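Local coordinates for fatty acid synthase 1, isoform A (PDB 6FN6), which probably builds long-chain saturated fatty acids from acetyl-CoA and malonyl-CoA with NADPH, and is represented here by its dehydratase, enoylreductase and ketoreductase region, at residues 609-614 with 892-897; 568-573 with 583-588; 669-674 with 846-851. One frame throughout, in Å; residues are numbered along the deposited sequence.

Contact 1 (609-614 with 892-897); sequences APINFR and VVIKVR
An antiparallel beta ladder joins Ala609 and Pro610 to Ile894 and Val893. Ala609 and Ile894 form a hydrogen-bonded pair: Ala609 N reaches Ile894 O at 3.1 Å, and Ile894 N returns to Ala609 O at 3.0 Å. The next pair, Pro610 with Val893, is non-hydrogen-bonded, a place that suits proline because no N-H is needed toward the partner strand. Here the backbones come close, with Pro610 CA 3.2 Å from Val892 O, and the same oxygen accepts Ile611 N at 2.9 Å. Both strands belong to a curled mixed sheet, consistent with the GroES-like barrel of an enoylreductase of the medium-chain dehydrogenase/reductase type; strand 868-872 runs parallel along the far edge of strand 891-895. On the face carrying Ala609, Ile611, Val892 and Ile894, the small alanine leaves the contact to branched neighbours. In Ile611, chi1 (-54°) sets CG1 anti to the carbonyl carbon and chi2 (111°) carries CD1 to 3.6 Å from Ile894 CD1 and 3.7 Å from Val892 CG1. Helix 876-885 packs on this face through Val876, Ala879 and Phe880. On the other face, Pro610 CG meets Val893 CG2 more loosely at 4.3 Å.

Contact 2 (568-573 with 583-588); sequences EHAYVN and LKWIEA
Val572 sets its CG2 methyl squarely over the six-membered ring of Trp585, a CH-pi contact 3.4 Å from the ring centroid and 6° off the normal; a branched valine can lay one methyl on the broad indole face. The two residues face each other as a non-hydrogen-bonded pair of a beta hairpin, strands 570-574 and 583-587 of what is probably the enoylreductase part. The other valine methyl, CG1, meets Leu583 CD2 at 4.1 Å. On the opposite face of the hairpin, Tyr571 holds CG between its backbone N and carbonyl carbon (chi1 69°). Its ring there receives Ile586 CB over one face, 4.2 Å from the centroid and offset toward the rim, while Ala588 CB lies at the ring edge, 4.1 Å from CD1. Backbone bonds lock the register: Tyr571 N to Ile586 O is 2.8 Å, the reverse bond joins Ile586 N to Tyr571 O, and Asn573 and Lys584 pair likewise. Farther out, the indole NE1 donates to Asp873 O, giving the one polar atom of its side chain a partner, and Glu587 OE2 accepts Arg918 N. At the open end of the hairpin, Ala588 N binds His569 O at 3.0 Å.

Contact 3 (669-674 with 846-851); sequences SKRMMW and MQNQVV
Two side-chain hydrogen bonds tie Arg671 and Trp674 to Gln847 and Val851. Arg671 bends at chi3 (-66°), which swings NE toward the helix, and NE donates to Gln847 OE1 at 2.9 Å. The donor lies nearly along the amide C=O axis, and the guanidinium and amide planes are only 21° apart. The other end of that amide, Gln847 NE2, donates to Val839 O, so glutamine suits this spot: one group accepts from the arginine and donates to the backbone. The second bond runs from Trp674 NE1 to Val851 O, 3.2 Å long; the oxygen sits in the indole plane but is met from the side, with a C=O...donor angle of 115°. The helix, 844-860, comes after strand 830-833, an outer strand of the six-stranded parallel sheet, and the short helix 836-841. That sheet is consistent with the Rossmann-type cofactor domain of an enoylreductase, and the contact joins helix 844-860 to the turn leading into strand 673-675 of the curled sheet. Apolar contacts gather on Val851, whose compact branched side chain fits between turn and indole: CG1 lies 3.6 Å from Trp674 CZ2 and 4.1 Å from Met672 CG. Van der Waals contacts with polar atoms are separate: the flexible Met672 brings its CE against the Gln847 amide, 3.7 Å from OE1, and Asn848 OD1 meets the aliphatic part of Arg671, 3.5 Å from CB.

All three contacts lie in what is probably the enoylreductase part of the chain, away from the predicted dehydratase residues His24 and Asp175. Contacts 1 and 2 are neighbours, their centres 14 Å apart, and touch where Val896 CG2 packs 4.3 Å from Trp585 CH2; helix 876-885 packs on both, its Val876 reaching residues of each. Contact 3 reaches the same curled sheet as contact 1 and is nested along the chain inside the loop that contact 1 closes; its centre is about 20 Å away, with nearest atoms about 11 Å apart. From contact 2 it is separated by about 27 Å between centres.

Contact 1 (609-614 with 892-897)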
ATOM      1  N   ALA A 609      25.091  12.736 -27.161  1.00 42.37           N
ATOM      2  CA  ALA A 609      24.161  11.738 -26.649  1.00 41.35           C
ATOM      3  C   ALA A 609      24.341  11.601 -25.141  1.00 45.10           C
ATOM      4  O   ALA A 609      25.364  11.090 -24.683  1.00 46.05           O
ATOM      5  CB  ALA A 609      24.380  10.398 -27.335  1.00 39.84           C
ATOM      6  N   PRO A 610      23.354  12.069 -24.361  1.00 45.62           N
ATOM      7  CA  PRO A 610      23.440  11.895 -22.907  1.00 47.13           C
ATOM      8  C   PRO A 610      23.142  10.478 -22.432  1.00 47.77           C
ATOM      9  O   PRO A 610      22.384   9.751 -23.076  1.00 44.32           O
ATOM     10  CB  PRO A 610      22.375  12.861 -22.373  1.00 45.19           C
ATOM     11  CG  PRO A 610      22.123  13.818 -23.474  1.00 43.35           C
ATOM     12  CD  PRO A 610      22.311  13.040 -24.730  1.00 43.89           C
ATOM     13  N   ILE A 611      23.741  10.095 -21.308  1.00 48.39           N
ATOM     14  CA  ILE A 611      23.387   8.851 -20.643  1.00 50.71           C
ATOM     15  C   ILE A 611      22.347   9.148 -19.572  1.00 50.27           C
ATOM     16  O   ILE A 611      22.461  10.132 -18.838  1.00 50.53           O
ATOM     17  CB  ILE A 611      24.614   8.158 -20.024  1.00 52.67           C
ATOM     18  CG1 ILE A 611      25.715   7.960 -21.064  1.00 53.77           C
ATOM     19  CG2 ILE A 611      24.225   6.818 -19.424  1.00 52.59           C
ATOM     20  CD1 ILE A 611      26.924   8.821 -20.827  1.00 57.54           C
ATOM     21  N   ASN A 612      21.335   8.295 -19.490  1.00 58.33           N
ATOM     22  CA  ASN A 612      20.332   8.394 -18.444  1.00 59.54           C
ATOM     23  C   ASN A 612      20.405   7.145 -17.576  1.00 62.51           C
ATOM     24  O   ASN A 612      21.036   6.161 -17.958  1.00 63.91           O
ATOM     25  CB  ASN A 612      18.940   8.564 -19.046  1.00 58.58           C
ATOM     26  CG  ASN A 612      18.713   9.959 -19.600  1.00 57.00           C
ATOM     27  OD1 ASN A 612      18.347  10.878 -18.866  1.00 58.05           O
ATOM     28  ND2 ASN A 612      18.929  10.124 -20.900  1.00 54.57           N
ATOM     29  N   PHE A 613      19.774   7.185 -16.408  1.00 55.05           N
ATOM     30  CA  PHE A 613      19.847   6.068 -15.474  1.00 59.93           C
ATOM     31  C   PHE A 613      19.371   4.767 -16.122  1.00 61.08           C
ATOM     32  O   PHE A 613      19.883   3.692 -15.811  1.00 61.23           O
ATOM     33  CB  PHE A 613      19.031   6.364 -14.211  1.00 63.60           C
ATOM     34  CG  PHE A 613      19.727   7.275 -13.237  1.00 70.70           C
ATOM     35  CD1 PHE A 613      20.948   6.917 -12.687  1.00 76.20           C
ATOM     36  CD2 PHE A 613      19.163   8.487 -12.869  1.00 73.15           C
ATOM     37  CE1 PHE A 613      21.594   7.750 -11.789  1.00 80.34           C
ATOM     38  CE2 PHE A 613      19.805   9.323 -11.971  1.00 77.02           C
ATOM     39  CZ  PHE A 613      21.023   8.954 -11.431  1.00 79.90           C
ATOM     40  N   ARG A 614      18.408   4.866 -17.035  1.00 67.05           N
ATOM     41  CA  ARG A 614      17.877   3.682 -17.700  1.00 66.19           C
ATOM     42  C   ARG A 614      18.983   2.950 -18.457  1.00 61.65           C
ATOM     43  O   ARG A 614      19.004   1.721 -18.502  1.00 62.31           O
ATOM     44  CB  ARG A 614      16.739   4.061 -18.650  1.00 67.50           C
ATOM     45  CG  ARG A 614      15.998   2.866 -19.247  1.00 70.30           C
ATOM     46  CD  ARG A 614      14.971   3.313 -20.278  1.00 72.04           C
ATOM     47  NE  ARG A 614      14.953   2.468 -21.469  1.00 74.50           N
ATOM     48  CZ  ARG A 614      15.912   2.446 -22.389  1.00 76.80           C
ATOM     49  NH1 ARG A 614      16.989   3.208 -22.255  1.00 77.49           N
ATOM     50  NH2 ARG A 614      15.803   1.651 -23.445  1.00 77.51           N
ATOM     51  N   VAL A 892      25.093  13.815 -17.822  1.00 46.01           N
ATOM     52  CA  VAL A 892      26.310  13.209 -18.351  1.00 46.07           C
ATOM     53  C   VAL A 892      26.156  13.041 -19.856  1.00 46.42           C
ATOM     54  O   VAL A 892      25.233  12.368 -20.313  1.00 45.48           O
ATOM     55  CB  VAL A 892      26.595  11.854 -17.667  1.00 44.84           C
ATOM     56  CG1 VAL A 892      27.884  11.232 -18.194  1.00 45.10           C
ATOM     57  CG2 VAL A 892      26.660  12.023 -16.155  1.00 45.30           C
ATOM     58  N   VAL A 893      27.064  13.640 -20.625  1.00 61.85           N
ATOM     59  CA  VAL A 893      26.931  13.660 -22.081  1.00 61.59           C
ATOM     60  C   VAL A 893      28.162  13.095 -22.790  1.00 63.04           C
ATOM     61  O   VAL A 893      29.299  13.354 -22.395  1.00 64.50           O
ATOM     62  CB  VAL A 893      26.645  15.089 -22.584  1.00 60.96           C
ATOM     63  CG1 VAL A 893      26.245  15.063 -24.056  1.00 58.85           C
ATOM     64  CG2 VAL A 893      25.562  15.752 -21.738  1.00 60.72           C
ATOM     65  N   ILE A 894      27.921  12.325 -23.849  1.00 45.52           N
ATOM     66  CA  ILE A 894      29.002  11.802 -24.682  1.00 45.58           C
ATOM     67  C   ILE A 894      29.127  12.628 -25.954  1.00 46.68           C
ATOM     68  O   ILE A 894      28.166  12.784 -26.706  1.00 46.31           O
ATOM     69  CB  ILE A 894      28.789  10.316 -25.013  1.00 43.71           C
ATOM     70  CG1 ILE A 894      29.002   9.470 -23.761  1.00 42.98           C
ATOM     71  CG2 ILE A 894      29.754   9.867 -26.115  1.00 43.82           C
ATOM     72  CD1 ILE A 894      28.612   8.020 -23.918  1.00 41.20           C
ATOM     73  N   LYS A 895      30.330  13.145 -26.183  1.00 69.79           N
ATOM     74  CA  LYS A 895      30.618  13.968 -27.351  1.00 71.00           C
ATOM     75  C   LYS A 895      30.984  13.094 -28.545  1.00 68.17           C
ATOM     76  O   LYS A 895      32.148  12.745 -28.738  1.00 71.18           O
ATOM     77  CB  LYS A 895      31.755  14.943 -27.032  1.00 76.76           C
ATOM     78  CG  LYS A 895      32.202  15.828 -28.188  1.00 80.02           C
ATOM     79  CD  LYS A 895      33.673  16.198 -28.049  1.00 84.15           C
ATOM     80  CE  LYS A 895      33.923  17.066 -26.825  1.00 89.08           C
ATOM     81  NZ  LYS A 895      35.367  17.377 -26.650  1.00 91.63           N
ATOM     82  N   VAL A 896      29.982  12.741 -29.342  1.00 51.90           N
ATOM     83  CA  VAL A 896      30.206  11.923 -30.524  1.00 48.62           C
ATOM     84  C   VAL A 896      30.902  12.758 -31.597  1.00 50.45           C
ATOM     85  O   VAL A 896      31.850  12.301 -32.237  1.00 49.48           O
ATOM     86  CB  VAL A 896      28.884  11.334 -31.051  1.00 46.81           C
ATOM     87  CG1 VAL A 896      29.146  10.400 -32.220  1.00 45.93           C
ATOM     88  CG2 VAL A 896      28.139  10.605 -29.935  1.00 45.81           C
ATOM     89  N   ARG A 897      30.418  13.981 -31.790  1.00 63.64           N
ATOM     90  CA  ARG A 897      31.003  14.905 -32.754  1.00 65.04           C
ATOM     91  C   ARG A 897      31.156  16.295 -32.144  1.00 64.78           C
ATOM     92  O   ARG A 897      30.284  16.753 -31.407  1.00 62.12           O
ATOM     93  CB  ARG A 897      30.137  14.986 -34.009  1.00 68.78           C
ATOM     94  CG  ARG A 897      29.957  13.670 -34.734  1.00 69.86           C
ATOM     95  CD  ARG A 897      28.971  13.826 -35.879  1.00 72.38           C
ATOM     96  NE  ARG A 897      29.413  14.826 -36.849  1.00 77.31           N
ATOM     97  CZ  ARG A 897      29.956  14.550 -38.032  1.00 83.16           C
ATOM     98  NH1 ARG A 897      30.135  13.293 -38.425  1.00 84.99           N
ATOM     99  NH2 ARG A 897      30.321  15.542 -38.832  1.00 85.87           N
TER

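Contact 2 (568-573 with 583-588)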
ATOM      1  N   GLU A 568      31.873   4.004 -40.747  1.00 67.40           N
ATOM      2  CA  GLU A 568      31.123   5.248 -40.875  1.00 71.06           C
ATOM      3  C   GLU A 568      29.973   5.328 -39.872  1.00 62.05           C
ATOM      4  O   GLU A 568      29.709   6.389 -39.307  1.00 64.89           O
ATOM      5  CB  GLU A 568      30.581   5.393 -42.297  1.00 89.98           C
ATOM      6  CG  GLU A 568      29.927   6.738 -42.574  1.00105.09           C
ATOM      7  CD  GLU A 568      29.436   6.866 -44.003  1.00115.77           C
ATOM      8  OE1 GLU A 568      29.435   5.847 -44.726  1.00121.13           O
ATOM      9  OE2 GLU A 568      29.050   7.985 -44.401  1.00118.35           O
ATOM     10  N   HIS A 569      29.290   4.206 -39.666  1.00 54.63           N
ATOM     11  CA  HIS A 569      28.149   4.147 -38.757  1.00 53.42           C
ATOM     12  C   HIS A 569      28.339   3.088 -37.681  1.00 48.16           C
ATOM     13  O   HIS A 569      28.718   1.950 -37.970  1.00 48.09           O
ATOM     14  CB  HIS A 569      26.856   3.883 -39.526  1.00 53.56           C
ATOM     15  CG  HIS A 569      26.483   4.982 -40.470  1.00 55.67           C
ATOM     16  ND1 HIS A 569      26.408   6.301 -40.079  1.00 56.83           N
ATOM     17  CD2 HIS A 569      26.155   4.959 -41.783  1.00 57.01           C
ATOM     18  CE1 HIS A 569      26.056   7.045 -41.112  1.00 58.03           C
ATOM     19  NE2 HIS A 569      25.897   6.256 -42.158  1.00 58.75           N
ATOM     20  N   ALA A 570      28.061   3.468 -36.439  1.00 39.08           N
ATOM     21  CA  ALA A 570      28.224   2.561 -35.316  1.00 36.44           C
ATOM     22  C   ALA A 570      27.319   2.940 -34.154  1.00 36.52           C
ATOM     23  O   ALA A 570      26.780   4.046 -34.098  1.00 35.64           O
ATOM     24  CB  ALA A 570      29.675   2.545 -34.865  1.00 36.48           C
ATOM     25  N   TYR A 571      27.145   1.999 -33.235  1.00 39.93           N
ATOM     26  CA  TYR A 571      26.390   2.245 -32.016  1.00 41.04           C
ATOM     27  C   TYR A 571      27.154   1.633 -30.851  1.00 44.47           C
ATOM     28  O   TYR A 571      28.078   0.844 -31.055  1.00 45.96           O
ATOM     29  CB  TYR A 571      24.977   1.660 -32.112  1.00 38.27           C
ATOM     30  CG  TYR A 571      24.944   0.151 -32.122  1.00 37.63           C
ATOM     31  CD1 TYR A 571      25.133  -0.562 -33.300  1.00 38.41           C
ATOM     32  CD2 TYR A 571      24.724  -0.563 -30.953  1.00 37.70           C
ATOM     33  CE1 TYR A 571      25.107  -1.945 -33.313  1.00 38.60           C
ATOM     34  CE2 TYR A 571      24.695  -1.944 -30.956  1.00 39.94           C
ATOM     35  CZ  TYR A 571      24.887  -2.630 -32.139  1.00 38.46           C
ATOM     36  OH  TYR A 571      24.858  -4.008 -32.145  1.00 39.25           O
ATOM     37  N   VAL A 572      26.771   2.002 -29.635  1.00 43.93           N
ATOM     38  CA  VAL A 572      27.427   1.487 -28.443  1.00 43.59           C
ATOM     39  C   VAL A 572      26.629   0.307 -27.915  1.00 41.55           C
ATOM     40  O   VAL A 572      25.397   0.329 -27.920  1.00 39.75           O
ATOM     41  CB  VAL A 572      27.588   2.584 -27.375  1.00 41.74           C
ATOM     42  CG1 VAL A 572      28.207   2.017 -26.098  1.00 40.83           C
ATOM     43  CG2 VAL A 572      28.434   3.726 -27.918  1.00 39.06           C
ATOM     44  N   ASN A 573      27.337  -0.722 -27.466  1.00 43.51           N
ATOM     45  CA  ASN A 573      26.693  -1.910 -26.932  1.00 52.26           C
ATOM     46  C   ASN A 573      27.462  -2.452 -25.737  1.00 52.67           C
ATOM     47  O   ASN A 573      28.692  -2.418 -25.710  1.00 48.51           O
ATOM     48  CB  ASN A 573      26.587  -2.985 -28.014  1.00 60.13           C
ATOM     49  CG  ASN A 573      25.774  -4.186 -27.568  1.00 66.51           C
ATOM     50  OD1 ASN A 573      24.941  -4.088 -26.667  1.00 68.39           O
ATOM     51  ND2 ASN A 573      26.019  -5.330 -28.197  1.00 67.35           N
ATOM     52  N   LEU A 583      31.534  -2.120 -22.676  1.00 51.39           N
ATOM     53  CA  LEU A 583      30.957  -1.064 -23.504  1.00 50.22           C
ATOM     54  C   LEU A 583      31.890  -0.717 -24.659  1.00 49.99           C
ATOM     55  O   LEU A 583      32.987  -0.201 -24.450  1.00 49.73           O
ATOM     56  CB  LEU A 583      30.671   0.185 -22.669  1.00 48.81           C
ATOM     57  CG  LEU A 583      29.480   0.090 -21.716  1.00 45.11           C
ATOM     58  CD1 LEU A 583      29.530   1.200 -20.681  1.00 47.38           C
ATOM     59  CD2 LEU A 583      28.175   0.145 -22.495  1.00 41.18           C
ATOM     60  N   LYS A 584      31.449  -1.006 -25.878  1.00 54.98           N
ATOM     61  CA  LYS A 584      32.263  -0.743 -27.056  1.00 57.91           C
ATOM     62  C   LYS A 584      31.393  -0.321 -28.239  1.00 51.16           C
ATOM     63  O   LYS A 584      30.210  -0.650 -28.301  1.00 48.82           O
ATOM     64  CB  LYS A 584      33.081  -1.985 -27.430  1.00 69.82           C
ATOM     65  CG  LYS A 584      34.144  -2.382 -26.407  1.00 82.07           C
ATOM     66  CD  LYS A 584      34.996  -3.539 -26.918  1.00 88.55           C
ATOM     67  CE  LYS A 584      36.148  -3.870 -25.977  1.00 93.83           C
ATOM     68  NZ  LYS A 584      35.693  -4.543 -24.727  1.00 96.39           N
ATOM     69  N   TRP A 585      31.983   0.425 -29.167  1.00 51.79           N
ATOM     70  CA  TRP A 585      31.289   0.810 -30.389  1.00 49.18           C
ATOM     71  C   TRP A 585      31.218  -0.379 -31.338  1.00 48.11           C
ATOM     72  O   TRP A 585      32.197  -1.106 -31.511  1.00 49.63           O
ATOM     73  CB  TRP A 585      31.986   1.988 -31.066  1.00 51.86           C
ATOM     74  CG  TRP A 585      31.856   3.273 -30.315  1.00 54.93           C
ATOM     75  CD1 TRP A 585      32.686   3.742 -29.340  1.00 57.42           C
ATOM     76  CD2 TRP A 585      30.833   4.261 -30.483  1.00 55.12           C
ATOM     77  NE1 TRP A 585      32.241   4.962 -28.888  1.00 58.64           N
ATOM     78  CE2 TRP A 585      31.105   5.302 -29.574  1.00 57.26           C
ATOM     79  CE3 TRP A 585      29.714   4.366 -31.313  1.00 55.53           C
ATOM     80  CZ2 TRP A 585      30.297   6.433 -29.473  1.00 57.14           C
ATOM     81  CZ3 TRP A 585      28.914   5.487 -31.209  1.00 56.04           C
ATOM     82  CH2 TRP A 585      29.209   6.505 -30.298  1.00 57.02           C
ATOM     83  N   ILE A 586      30.057  -0.565 -31.955  1.00 44.25           N
ATOM     84  CA  ILE A 586      29.851  -1.662 -32.889  1.00 42.83           C
ATOM     85  C   ILE A 586      29.400  -1.097 -34.222  1.00 43.49           C
ATOM     86  O   ILE A 586      28.594  -0.170 -34.268  1.00 44.57           O
ATOM     87  CB  ILE A 586      28.820  -2.666 -32.347  1.00 43.98           C
ATOM     88  CG1 ILE A 586      29.216  -3.154 -30.949  1.00 47.50           C
ATOM     89  CG2 ILE A 586      28.652  -3.836 -33.311  1.00 44.36           C
ATOM     90  CD1 ILE A 586      30.543  -3.884 -30.887  1.00 48.88           C
ATOM     91  N   GLU A 587      29.909  -1.658 -35.311  1.00 39.83           N
ATOM     92  CA  GLU A 587      29.499  -1.214 -36.635  1.00 39.91           C
ATOM     93  C   GLU A 587      28.017  -1.507 -36.804  1.00 43.45           C
ATOM     94  O   GLU A 587      27.536  -2.564 -36.392  1.00 45.40           O
ATOM     95  CB  GLU A 587      30.315  -1.909 -37.722  1.00 36.91           C
ATOM     96  CG  GLU A 587      30.065  -1.382 -39.124  1.00 35.71           C
ATOM     97  CD  GLU A 587      30.845  -2.146 -40.179  1.00 38.73           C
ATOM     98  OE1 GLU A 587      30.771  -1.767 -41.366  1.00 38.93           O
ATOM     99  OE2 GLU A 587      31.530  -3.129 -39.824  1.00 42.06           O
ATOM    100  N   ALA A 588      27.294  -0.576 -37.414  1.00 42.71           N
ATOM    101  CA  ALA A 588      25.855  -0.722 -37.567  1.00 41.53           C
ATOM    102  C   ALA A 588      25.510  -1.118 -38.989  1.00 39.20           C
ATOM    103  O   ALA A 588      26.301  -0.909 -39.909  1.00 38.49           O
ATOM    104  CB  ALA A 588      25.149   0.571 -37.192  1.00 43.53           C
TER

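Contact 3 (669-674 with 846-851)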
ATOM      1  N   SER A 669      11.529  10.838 -34.271  1.00 69.86           N
ATOM      2  CA  SER A 669      10.164  11.200 -34.644  1.00 74.65           C
ATOM      3  C   SER A 669       9.963  12.716 -34.593  1.00 76.98           C
ATOM      4  O   SER A 669      10.310  13.355 -33.600  1.00 77.99           O
ATOM      5  CB  SER A 669       9.161  10.506 -33.723  1.00 74.77           C
ATOM      6  OG  SER A 669       7.845  10.975 -33.958  1.00 76.78           O
ATOM      7  N   LYS A 670       9.401  13.287 -35.657  1.00 73.32           N
ATOM      8  CA  LYS A 670       9.245  14.737 -35.746  1.00 75.15           C
ATOM      9  C   LYS A 670       8.396  15.271 -34.602  1.00 73.94           C
ATOM     10  O   LYS A 670       8.628  16.376 -34.112  1.00 71.12           O
ATOM     11  CB  LYS A 670       8.605  15.143 -37.074  1.00 80.02           C
ATOM     12  CG  LYS A 670       9.354  14.683 -38.314  1.00 81.88           C
ATOM     13  CD  LYS A 670       8.619  15.107 -39.579  1.00 85.75           C
ATOM     14  CE  LYS A 670       9.233  14.494 -40.830  1.00 86.24           C
ATOM     15  NZ  LYS A 670      10.573  15.063 -41.145  1.00 85.62           N
ATOM     16  N   ARG A 671       7.415  14.485 -34.173  1.00 90.46           N
ATOM     17  CA  ARG A 671       6.551  14.900 -33.078  1.00 88.55           C
ATOM     18  C   ARG A 671       7.385  15.183 -31.839  1.00 83.80           C
ATOM     19  O   ARG A 671       7.102  16.120 -31.093  1.00 81.41           O
ATOM     20  CB  ARG A 671       5.497  13.835 -32.777  1.00 90.24           C
ATOM     21  CG  ARG A 671       4.543  13.561 -33.929  1.00 91.72           C
ATOM     22  CD  ARG A 671       3.439  12.610 -33.505  1.00 93.12           C
ATOM     23  NE  ARG A 671       3.951  11.278 -33.187  1.00 93.93           N
ATOM     24  CZ  ARG A 671       3.969  10.252 -34.033  1.00 96.87           C
ATOM     25  NH1 ARG A 671       3.506  10.384 -35.272  1.00 97.82           N
ATOM     26  NH2 ARG A 671       4.456   9.084 -33.639  1.00 98.64           N
ATOM     27  N   MET A 672       8.414  14.369 -31.620  1.00 76.99           N
ATOM     28  CA  MET A 672       9.277  14.544 -30.463  1.00 75.84           C
ATOM     29  C   MET A 672      10.635  15.127 -30.857  1.00 74.21           C
ATOM     30  O   MET A 672      11.677  14.511 -30.638  1.00 68.66           O
ATOM     31  CB  MET A 672       9.455  13.207 -29.735  1.00 75.30           C
ATOM     32  CG  MET A 672       8.249  12.822 -28.881  1.00 78.44           C
ATOM     33  SD  MET A 672       8.190  11.078 -28.427  1.00 80.34           S
ATOM     34  CE  MET A 672       7.710  10.326 -29.981  1.00 82.03           C
ATOM     35  N   MET A 673      10.607  16.327 -31.429  1.00 72.25           N
ATOM     36  CA  MET A 673      11.827  17.064 -31.750  1.00 73.63           C
ATOM     37  C   MET A 673      11.645  18.565 -31.549  1.00 73.26           C
ATOM     38  O   MET A 673      10.577  19.120 -31.809  1.00 75.17           O
ATOM     39  CB  MET A 673      12.300  16.809 -33.187  1.00 78.17           C
ATOM     40  CG  MET A 673      12.914  15.442 -33.415  1.00 81.66           C
ATOM     41  SD  MET A 673      13.880  15.356 -34.943  1.00 84.42           S
ATOM     42  CE  MET A 673      12.621  15.325 -36.204  1.00 87.41           C
ATOM     43  N   TRP A 674      12.706  19.213 -31.080  1.00 70.41           N
ATOM     44  CA  TRP A 674      12.729  20.660 -30.928  1.00 69.88           C
ATOM     45  C   TRP A 674      13.901  21.199 -31.742  1.00 68.31           C
ATOM     46  O   TRP A 674      14.960  20.576 -31.790  1.00 64.17           O
ATOM     47  CB  TRP A 674      12.883  21.063 -29.461  1.00 69.23           C
ATOM     48  CG  TRP A 674      11.889  20.446 -28.531  1.00 69.53           C
ATOM     49  CD1 TRP A 674      10.742  21.014 -28.059  1.00 70.18           C
ATOM     50  CD2 TRP A 674      11.964  19.143 -27.940  1.00 69.01           C
ATOM     51  NE1 TRP A 674      10.095  20.143 -27.215  1.00 68.99           N
ATOM     52  CE2 TRP A 674      10.826  18.988 -27.125  1.00 68.54           C
ATOM     53  CE3 TRP A 674      12.884  18.094 -28.022  1.00 69.28           C
ATOM     54  CZ2 TRP A 674      10.582  17.824 -26.399  1.00 67.49           C
ATOM     55  CZ3 TRP A 674      12.639  16.939 -27.301  1.00 67.54           C
ATOM     56  CH2 TRP A 674      11.498  16.814 -26.500  1.00 66.96           C
ATOM     57  N   MET A 846      -0.733  12.957 -26.892  1.00 56.45           N
ATOM     58  CA  MET A 846      -0.017  13.138 -25.634  1.00 55.08           C
ATOM     59  C   MET A 846       1.427  13.555 -25.904  1.00 51.52           C
ATOM     60  O   MET A 846       1.978  14.410 -25.208  1.00 48.42           O
ATOM     61  CB  MET A 846      -0.058  11.853 -24.805  1.00 57.07           C
ATOM     62  CG  MET A 846       0.338  12.038 -23.353  1.00 60.69           C
ATOM     63  SD  MET A 846      -0.691  13.244 -22.489  1.00 65.36           S
ATOM     64  CE  MET A 846       0.501  14.547 -22.209  1.00 67.21           C
ATOM     65  N   GLN A 847       2.037  12.938 -26.913  1.00 64.44           N
ATOM     66  CA  GLN A 847       3.396  13.279 -27.316  1.00 63.70           C
ATOM     67  C   GLN A 847       3.480  14.730 -27.779  1.00 63.44           C
ATOM     68  O   GLN A 847       4.423  15.447 -27.449  1.00 60.05           O
ATOM     69  CB  GLN A 847       3.877  12.355 -28.437  1.00 65.66           C
ATOM     70  CG  GLN A 847       4.024  10.899 -28.035  1.00 65.22           C
ATOM     71  CD  GLN A 847       4.106   9.975 -29.234  1.00 64.29           C
ATOM     72  OE1 GLN A 847       4.059  10.421 -30.380  1.00 64.41           O
ATOM     73  NE2 GLN A 847       4.239   8.679 -28.974  1.00 62.28           N
ATOM     74  N   ASN A 848       2.486  15.159 -28.547  1.00 73.81           N
ATOM     75  CA  ASN A 848       2.477  16.508 -29.097  1.00 79.16           C
ATOM     76  C   ASN A 848       2.252  17.557 -28.014  1.00 74.92           C
ATOM     77  O   ASN A 848       2.739  18.681 -28.123  1.00 73.34           O
ATOM     78  CB  ASN A 848       1.400  16.629 -30.174  1.00 85.91           C
ATOM     79  CG  ASN A 848       1.772  15.902 -31.450  1.00 90.93           C
ATOM     80  OD1 ASN A 848       2.881  16.053 -31.965  1.00 91.70           O
ATOM     81  ND2 ASN A 848       0.849  15.095 -31.962  1.00 92.17           N
ATOM     82  N   GLN A 849       1.510  17.196 -26.974  1.00 85.12           N
ATOM     83  CA  GLN A 849       1.243  18.126 -25.885  1.00 95.81           C
ATOM     84  C   GLN A 849       2.498  18.360 -25.045  1.00 92.43           C
ATOM     85  O   GLN A 849       2.842  19.503 -24.741  1.00 95.51           O
ATOM     86  CB  GLN A 849       0.100  17.621 -25.003  1.00109.84           C
ATOM     87  CG  GLN A 849      -0.222  18.543 -23.835  1.00121.59           C
ATOM     88  CD  GLN A 849      -0.631  19.934 -24.295  1.00131.19           C
ATOM     89  OE1 GLN A 849       0.104  20.904 -24.112  1.00133.95           O
ATOM     90  NE2 GLN A 849      -1.807  20.035 -24.902  1.00133.97           N
ATOM     91  N   VAL A 850       3.177  17.281 -24.667  1.00 66.25           N
ATOM     92  CA  VAL A 850       4.337  17.388 -23.788  1.00 65.54           C
ATOM     93  C   VAL A 850       5.433  18.211 -24.457  1.00 64.63           C
ATOM     94  O   VAL A 850       6.086  19.027 -23.807  1.00 65.16           O
ATOM     95  CB  VAL A 850       4.874  15.993 -23.373  1.00 65.09           C
ATOM     96  CG1 VAL A 850       3.849  15.253 -22.532  1.00 65.16           C
ATOM     97  CG2 VAL A 850       5.252  15.166 -24.587  1.00 66.01           C
ATOM     98  N   VAL A 851       5.634  18.004 -25.755  1.00 74.53           N
ATOM     99  CA  VAL A 851       6.667  18.735 -26.475  1.00 74.61           C
ATOM    100  C   VAL A 851       6.269  20.205 -26.557  1.00 75.90           C
ATOM    101  O   VAL A 851       7.122  21.091 -26.510  1.00 79.23           O
ATOM    102  CB  VAL A 851       6.915  18.136 -27.879  1.00 72.54           C
ATOM    103  CG1 VAL A 851       7.396  16.698 -27.761  1.00 71.09           C
ATOM    104  CG2 VAL A 851       5.662  18.210 -28.735  1.00 72.60           C
TER